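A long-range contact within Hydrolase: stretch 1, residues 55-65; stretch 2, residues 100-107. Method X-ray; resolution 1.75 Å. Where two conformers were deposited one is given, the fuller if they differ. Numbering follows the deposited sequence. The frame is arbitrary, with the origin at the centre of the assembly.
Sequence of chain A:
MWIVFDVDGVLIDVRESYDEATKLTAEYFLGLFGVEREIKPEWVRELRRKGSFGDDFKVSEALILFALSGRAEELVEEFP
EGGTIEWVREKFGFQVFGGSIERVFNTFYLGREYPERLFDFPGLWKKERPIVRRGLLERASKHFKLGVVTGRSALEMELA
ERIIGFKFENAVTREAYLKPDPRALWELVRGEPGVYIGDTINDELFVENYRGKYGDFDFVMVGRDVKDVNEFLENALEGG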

ATOM      1  N   ASP A  55       9.548   3.660  -2.007  1.00 27.82           N
ATOM      2  CA  ASP A  55       8.944   2.353  -2.082  1.00 28.23           C
ATOM      3  C   ASP A  55       9.552   1.539  -0.962  1.00 27.40           C
ATOM      4  O   ASP A  55      10.484   2.023  -0.307  1.00 22.49           O
ATOM      5  CB  ASP A  55       9.108   1.714  -3.460  1.00 30.76           C
ATOM      6  CG  ASP A  55      10.549   1.690  -3.953  1.00 35.91           C
ATOM      7  OD1 ASP A  55      11.437   1.153  -3.231  1.00 34.77           O
ATOM      8  OD2 ASP A  55      10.806   2.204  -5.075  1.00 36.39           O
ATOM      9  N   ASP A  56       9.044   0.339  -0.753  1.00 27.26           N
ATOM     10  CA  ASP A  56       9.604  -0.543   0.318  1.00 30.13           C
ATOM     11  C   ASP A  56      10.973  -1.168  -0.055  1.00 28.62           C
ATOM     12  O   ASP A  56      11.623  -1.718   0.808  1.00 26.35           O
ATOM     13  CB  ASP A  56       8.594  -1.602   0.696  1.00 30.82           C
ATOM     14  CG  ASP A  56       7.455  -1.062   1.540  1.00 32.04           C
ATOM     15  OD1 ASP A  56       7.597  -0.014   2.216  1.00 33.90           O
ATOM     16  OD2 ASP A  56       6.393  -1.704   1.547  1.00 33.79           O
ATOM     17  N   PHE A  57      11.386  -1.137  -1.328  1.00 26.80           N
ATOM     18  CA  PHE A  57      12.771  -1.484  -1.711  1.00 27.28           C
ATOM     19  C   PHE A  57      13.760  -0.483  -1.060  1.00 25.64           C
ATOM     20  O   PHE A  57      14.811  -0.840  -0.542  1.00 25.50           O
ATOM     21  CB  PHE A  57      13.023  -1.430  -3.248  1.00 28.63           C
ATOM     22  CG  PHE A  57      11.956  -2.084  -4.098  1.00 29.68           C
ATOM     23  CD1 PHE A  57      11.443  -3.329  -3.762  1.00 31.61           C
ATOM     24  CD2 PHE A  57      11.530  -1.485  -5.279  1.00 30.92           C
ATOM     25  CE1 PHE A  57      10.471  -3.958  -4.549  1.00 32.28           C
ATOM     26  CE2 PHE A  57      10.582  -2.110  -6.086  1.00 34.13           C
ATOM     27  CZ  PHE A  57      10.052  -3.347  -5.727  1.00 32.94           C
ATOM     28  N   LYS A  58      13.354   0.778  -1.032  1.00 26.26           N
ATOM     29  CA  LYS A  58      14.140   1.848  -0.425  1.00 25.69           C
ATOM     30  C   LYS A  58      14.085   1.758   1.080  1.00 24.18           C
ATOM     31  O   LYS A  58      15.076   1.992   1.720  1.00 22.78           O
ATOM     32  CB  LYS A  58      13.666   3.233  -0.883  1.00 28.91           C
ATOM     33  CG  LYS A  58      13.727   3.475  -2.386  1.00 29.12           C
ATOM     34  CD  LYS A  58      15.149   3.320  -2.827  1.00 38.62           C
ATOM     35  CE  LYS A  58      15.331   3.348  -4.340  1.00 46.69           C
ATOM     36  NZ  LYS A  58      14.574   4.447  -4.988  1.00 44.82           N
ATOM     37  N   VAL A  59      12.939   1.406   1.619  1.00 23.15           N
ATOM     38  CA  VAL A  59      12.834   1.227   3.066  1.00 23.80           C
ATOM     39  C   VAL A  59      13.738   0.061   3.450  1.00 22.66           C
ATOM     40  O   VAL A  59      14.445   0.180   4.430  1.00 22.67           O
ATOM     41  CB  VAL A  59      11.398   0.960   3.574  1.00 24.16           C
ATOM     42  CG1 VAL A  59      11.370   0.769   5.124  1.00 24.25           C
ATOM     43  CG2 VAL A  59      10.469   2.128   3.255  1.00 25.88           C
ATOM     44  N   SER A  60      13.720  -1.036   2.673  1.00 23.82           N
ATOM     45  CA  SER A  60      14.558  -2.211   2.962  1.00 23.31           C
ATOM     46  C   SER A  60      16.028  -1.783   2.962  1.00 23.88           C
ATOM     47  O   SER A  60      16.794  -2.106   3.890  1.00 20.78           O
ATOM     48  CB  SER A  60      14.310  -3.339   1.949  1.00 24.22           C
ATOM     49  OG  SER A  60      12.965  -3.807   1.954  1.00 24.80           O
ATOM     50  N   GLU A  61      16.433  -1.030   1.946  1.00 19.85           N
ATOM     51  CA  GLU A  61      17.798  -0.536   1.866  1.00 21.04           C
ATOM     52  C   GLU A  61      18.294   0.258   3.066  1.00 20.06           C
ATOM     53  O   GLU A  61      19.399   0.010   3.565  1.00 23.33           O
ATOM     54  CB  GLU A  61      18.010   0.306   0.562  1.00 19.95           C
ATOM     55  CG  GLU A  61      19.436   0.763   0.391  1.00 20.28           C
ATOM     56  CD  GLU A  61      19.570   1.637  -0.920  1.00 23.35           C
ATOM     57  OE1 GLU A  61      18.615   1.678  -1.668  1.00 22.52           O
ATOM     58  OE2 GLU A  61      20.613   2.253  -1.145  1.00 22.53           O
ATOM     59  N   ALA A  62      17.447   1.170   3.528  1.00 20.34           N
ATOM     60  CA  ALA A  62      17.690   1.957   4.697  1.00 20.86           C
ATOM     61  C   ALA A  62      17.901   1.024   5.905  1.00 23.03           C
ATOM     62  O   ALA A  62      18.834   1.195   6.615  1.00 23.08           O
ATOM     63  CB  ALA A  62      16.524   2.895   4.960  1.00 22.01           C
ATOM     64  N   LEU A  63      17.032   0.053   6.064  1.00 23.48           N
ATOM     65  CA  LEU A  63      17.118  -0.840   7.248  1.00 25.99           C
ATOM     66  C   LEU A  63      18.322  -1.717   7.280  1.00 23.64           C
ATOM     67  O   LEU A  63      18.841  -2.062   8.372  1.00 23.65           O
ATOM     68  CB  LEU A  63      15.846  -1.679   7.358  1.00 27.50           C
ATOM     69  CG  LEU A  63      14.625  -0.875   7.799  1.00 28.34           C
ATOM     70  CD1 LEU A  63      13.403  -1.675   7.521  1.00 28.69           C
ATOM     71  CD2 LEU A  63      14.689  -0.453   9.275  1.00 28.25           C
ATOM     72  N   ILE A  64      18.764  -2.109   6.104  1.00 22.53           N
ATOM     73  CA  ILE A  64      19.988  -2.910   5.927  1.00 23.67           C
ATOM     74  C   ILE A  64      21.207  -2.142   6.408  1.00 23.57           C
ATOM     75  O   ILE A  64      21.971  -2.602   7.305  1.00 24.50           O
ATOM     76  CB  ILE A  64      20.199  -3.369   4.469  1.00 21.87           C
ATOM     77  CG1 ILE A  64      19.138  -4.358   4.080  1.00 22.08           C
ATOM     78  CG2 ILE A  64      21.586  -4.026   4.296  1.00 23.23           C
ATOM     79  CD1 ILE A  64      19.011  -4.528   2.571  1.00 22.42           C
ATOM     80  N   LEU A  65      21.346  -0.942   5.897  1.00 21.99           N
ATOM     81  CA  LEU A  65      22.461  -0.066   6.270  1.00 21.85           C
ATOM     82  C   LEU A  65      22.377   0.261   7.736  1.00 24.51           C
ATOM     83  O   LEU A  65      23.386   0.147   8.449  1.00 24.22           O
ATOM     84  CB  LEU A  65      22.559   1.186   5.387  1.00 22.66           C
ATOM     85  CG  LEU A  65      22.942   0.880   3.893  1.00 25.12           C
ATOM     86  CD1 LEU A  65      22.701   2.061   2.946  1.00 24.63           C
ATOM     87  CD2 LEU A  65      24.388   0.457   3.758  1.00 26.20           C
ATOM     88  N   SER A 100      19.400  -5.284  -6.910  0.50 25.88           N
ATOM     89  CA  SER A 100      19.650  -6.400  -5.981  0.50 24.74           C
ATOM     90  C   SER A 100      18.509  -6.535  -4.955  0.50 24.76           C
ATOM     91  O   SER A 100      18.018  -7.638  -4.701  0.50 25.36           O
ATOM     92  CB  SER A 100      20.979  -6.254  -5.238  0.50 23.28           C
ATOM     93  OG  SER A 100      22.112  -6.313  -6.086  0.50 21.60           O
ATOM     94  N   ILE A 101      18.097  -5.418  -4.377  1.00 24.21           N
ATOM     95  CA  ILE A 101      17.087  -5.417  -3.350  1.00 25.11           C
ATOM     96  C   ILE A 101      15.709  -5.689  -3.915  1.00 26.94           C
ATOM     97  O   ILE A 101      14.920  -6.426  -3.334  1.00 25.05           O
ATOM     98  CB  ILE A 101      17.100  -4.116  -2.551  1.00 25.76           C
ATOM     99  CG1 ILE A 101      18.313  -4.143  -1.644  1.00 24.93           C
ATOM    100  CG2 ILE A 101      15.829  -4.000  -1.685  1.00 28.80           C
ATOM    101  CD1 ILE A 101      18.648  -2.860  -0.946  1.00 24.34           C
ATOM    102  N   GLU A 102      15.425  -5.074  -5.049  1.00 26.80           N
ATOM    103  CA  GLU A 102      14.158  -5.226  -5.681  1.00 28.21           C
ATOM    104  C   GLU A 102      13.880  -6.650  -6.102  1.00 28.01           C
ATOM    105  O   GLU A 102      12.759  -7.123  -5.928  1.00 29.66           O
ATOM    106  CB  GLU A 102      14.115  -4.298  -6.888  1.00 35.48           C
ATOM    107  CG  GLU A 102      12.940  -4.497  -7.794  1.00 40.65           C
ATOM    108  CD  GLU A 102      12.879  -3.367  -8.790  1.00 47.27           C
ATOM    109  OE1 GLU A 102      12.978  -2.227  -8.345  1.00 46.41           O
ATOM    110  OE2 GLU A 102      12.787  -3.642  -9.988  1.00 54.27           O
ATOM    111  N   ARG A 103      14.882  -7.339  -6.618  1.00 25.24           N
ATOM    112  CA  ARG A 103      14.748  -8.693  -7.029  1.00 26.14           C
ATOM    113  C   ARG A 103      14.440  -9.565  -5.810  1.00 26.49           C
ATOM    114  O   ARG A 103      13.549 -10.446  -5.868  1.00 23.41           O
ATOM    115  CB  ARG A 103      16.012  -9.181  -7.762  1.00 31.71           C
ATOM    116  CG  ARG A 103      15.747 -10.430  -8.533  1.00 39.02           C
ATOM    117  CD  ARG A 103      16.971 -11.189  -8.977  1.00 43.75           C
ATOM    118  NE  ARG A 103      16.559 -12.379  -9.730  1.00 44.61           N
ATOM    119  CZ  ARG A 103      17.331 -13.079 -10.557  1.00 50.48           C
ATOM    120  NH1 ARG A 103      18.608 -12.750 -10.735  1.00 47.35           N
ATOM    121  NH2 ARG A 103      16.822 -14.121 -11.225  1.00 53.22           N
ATOM    122  N   VAL A 104      15.137  -9.313  -4.717  1.00 24.11           N
ATOM    123  CA  VAL A 104      14.912 -10.131  -3.487  1.00 23.50           C
ATOM    124  C   VAL A 104      13.518  -9.795  -2.870  1.00 25.10           C
ATOM    125  O   VAL A 104      12.749 -10.688  -2.528  1.00 24.77           O
ATOM    126  CB  VAL A 104      16.007  -9.889  -2.462  1.00 23.88           C
ATOM    127  CG1 VAL A 104      15.615 -10.460  -1.085  1.00 21.43           C
ATOM    128  CG2 VAL A 104      17.340 -10.460  -2.940  1.00 25.76           C
ATOM    129  N   PHE A 105      13.172  -8.512  -2.803  1.00 22.70           N
ATOM    130  CA  PHE A 105      11.874  -8.129  -2.258  1.00 25.50           C
ATOM    131  C   PHE A 105      10.745  -8.809  -3.047  1.00 24.80           C
ATOM    132  O   PHE A 105       9.797  -9.361  -2.475  1.00 23.17           O
ATOM    133  CB  PHE A 105      11.715  -6.604  -2.245  1.00 25.71           C
ATOM    134  CG  PHE A 105      10.518  -6.108  -1.474  1.00 25.82           C
ATOM    135  CD1 PHE A 105       9.230  -6.271  -1.974  1.00 26.92           C
ATOM    136  CD2 PHE A 105      10.668  -5.496  -0.248  1.00 28.78           C
ATOM    137  CE1 PHE A 105       8.134  -5.813  -1.254  1.00 25.03           C
ATOM    138  CE2 PHE A 105       9.586  -5.006   0.449  1.00 28.07           C
ATOM    139  CZ  PHE A 105       8.315  -5.165  -0.053  1.00 25.35           C
ATOM    140  N   ASN A 106      10.793  -8.698  -4.375  1.00 24.29           N
ATOM    141  CA  ASN A 106       9.749  -9.237  -5.177  1.00 25.04           C
ATOM    142  C   ASN A 106       9.668 -10.791  -5.077  1.00 24.86           C
ATOM    143  O   ASN A 106       8.567 -11.376  -5.124  1.00 22.64           O
ATOM    144  CB  ASN A 106       9.893  -8.796  -6.651  1.00 28.52           C
ATOM    145  CG  ASN A 106       9.433  -7.367  -6.900  1.00 31.69           C
ATOM    146  OD1 ASN A 106       8.671  -6.785  -6.150  1.00 33.12           O
ATOM    147  ND2 ASN A 106       9.902  -6.800  -7.992  1.00 34.96           N
ATOM    148  N   THR A 107      10.800 -11.453  -4.971  1.00 23.95           N
ATOM    149  CA  THR A 107      10.845 -12.884  -4.700  1.00 25.31           C
ATOM    150  C   THR A 107      10.027 -13.228  -3.421  1.00 24.15           C
ATOM    151  O   THR A 107       9.203 -14.138  -3.455  1.00 22.92           O
ATOM    152  CB  THR A 107      12.314 -13.370  -4.613  1.00 26.06           C
ATOM    153  OG1 THR A 107      12.962 -13.113  -5.879  1.00 26.19           O
ATOM    154  CG2 THR A 107      12.387 -14.862  -4.303  1.00 28.97           C
TER

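What holds the centre of this contact together? Two side chains form its core, each seated in a hollow of the other helix. Phe 57 sits among Ile 101, Glu 102, Phe 105 and Asn 106, while Ile 101 sits among Phe 57, Ser 60, Glu 61 and Ile 64. The helix axes approach to 9.3 Å at 110°, so the helices touch over a short length, and the closest CA pair is Phe 57 CA and Glu 102 CA, 5.6 Å apart. Ile 101 reaches along the first helix: its CG2 is 3.5 Å from Phe 57 O, and its CD1 lies 3.6 Å from Glu 61 CB and 3.9 Å from Ile 64 CD1.

How do the two aromatic rings meet? The edge of Phe 57 is directed toward the face of Phe 105, with an offset, the centroids 5.3 Å apart and the planes at 84°. Phe 57 CD1 also packs 3.6 Å from Phe 105 CB, close to the plane of the Phe 57 ring.

What covers the Phe 57 ring itself? Glu 102 lays its aliphatic portion over one face, CG standing 3.9 Å from the ring centroid in a CH-pi contact. Its carboxylate continues past the ring, with OE1 3.3 Å from Phe 57 CE2. Asn 106 OD1 approaches the ring edge, 3.7 Å from Phe 57 CE1.

Do polar groups bond across the interface? No hydrogen bond links the two stretches; the carboxylates of Asp 56 and Glu 61 bond elsewhere in the structure. Ser 60 OG donates to Asp 56 O at 2.7 Å, and the same OG lies 3.6 Å from Phe 105 CD2, at the ring edge. Just before the first helix, Asp 55 OD1 caps it by accepting from Lys 58 N at 2.9 Å.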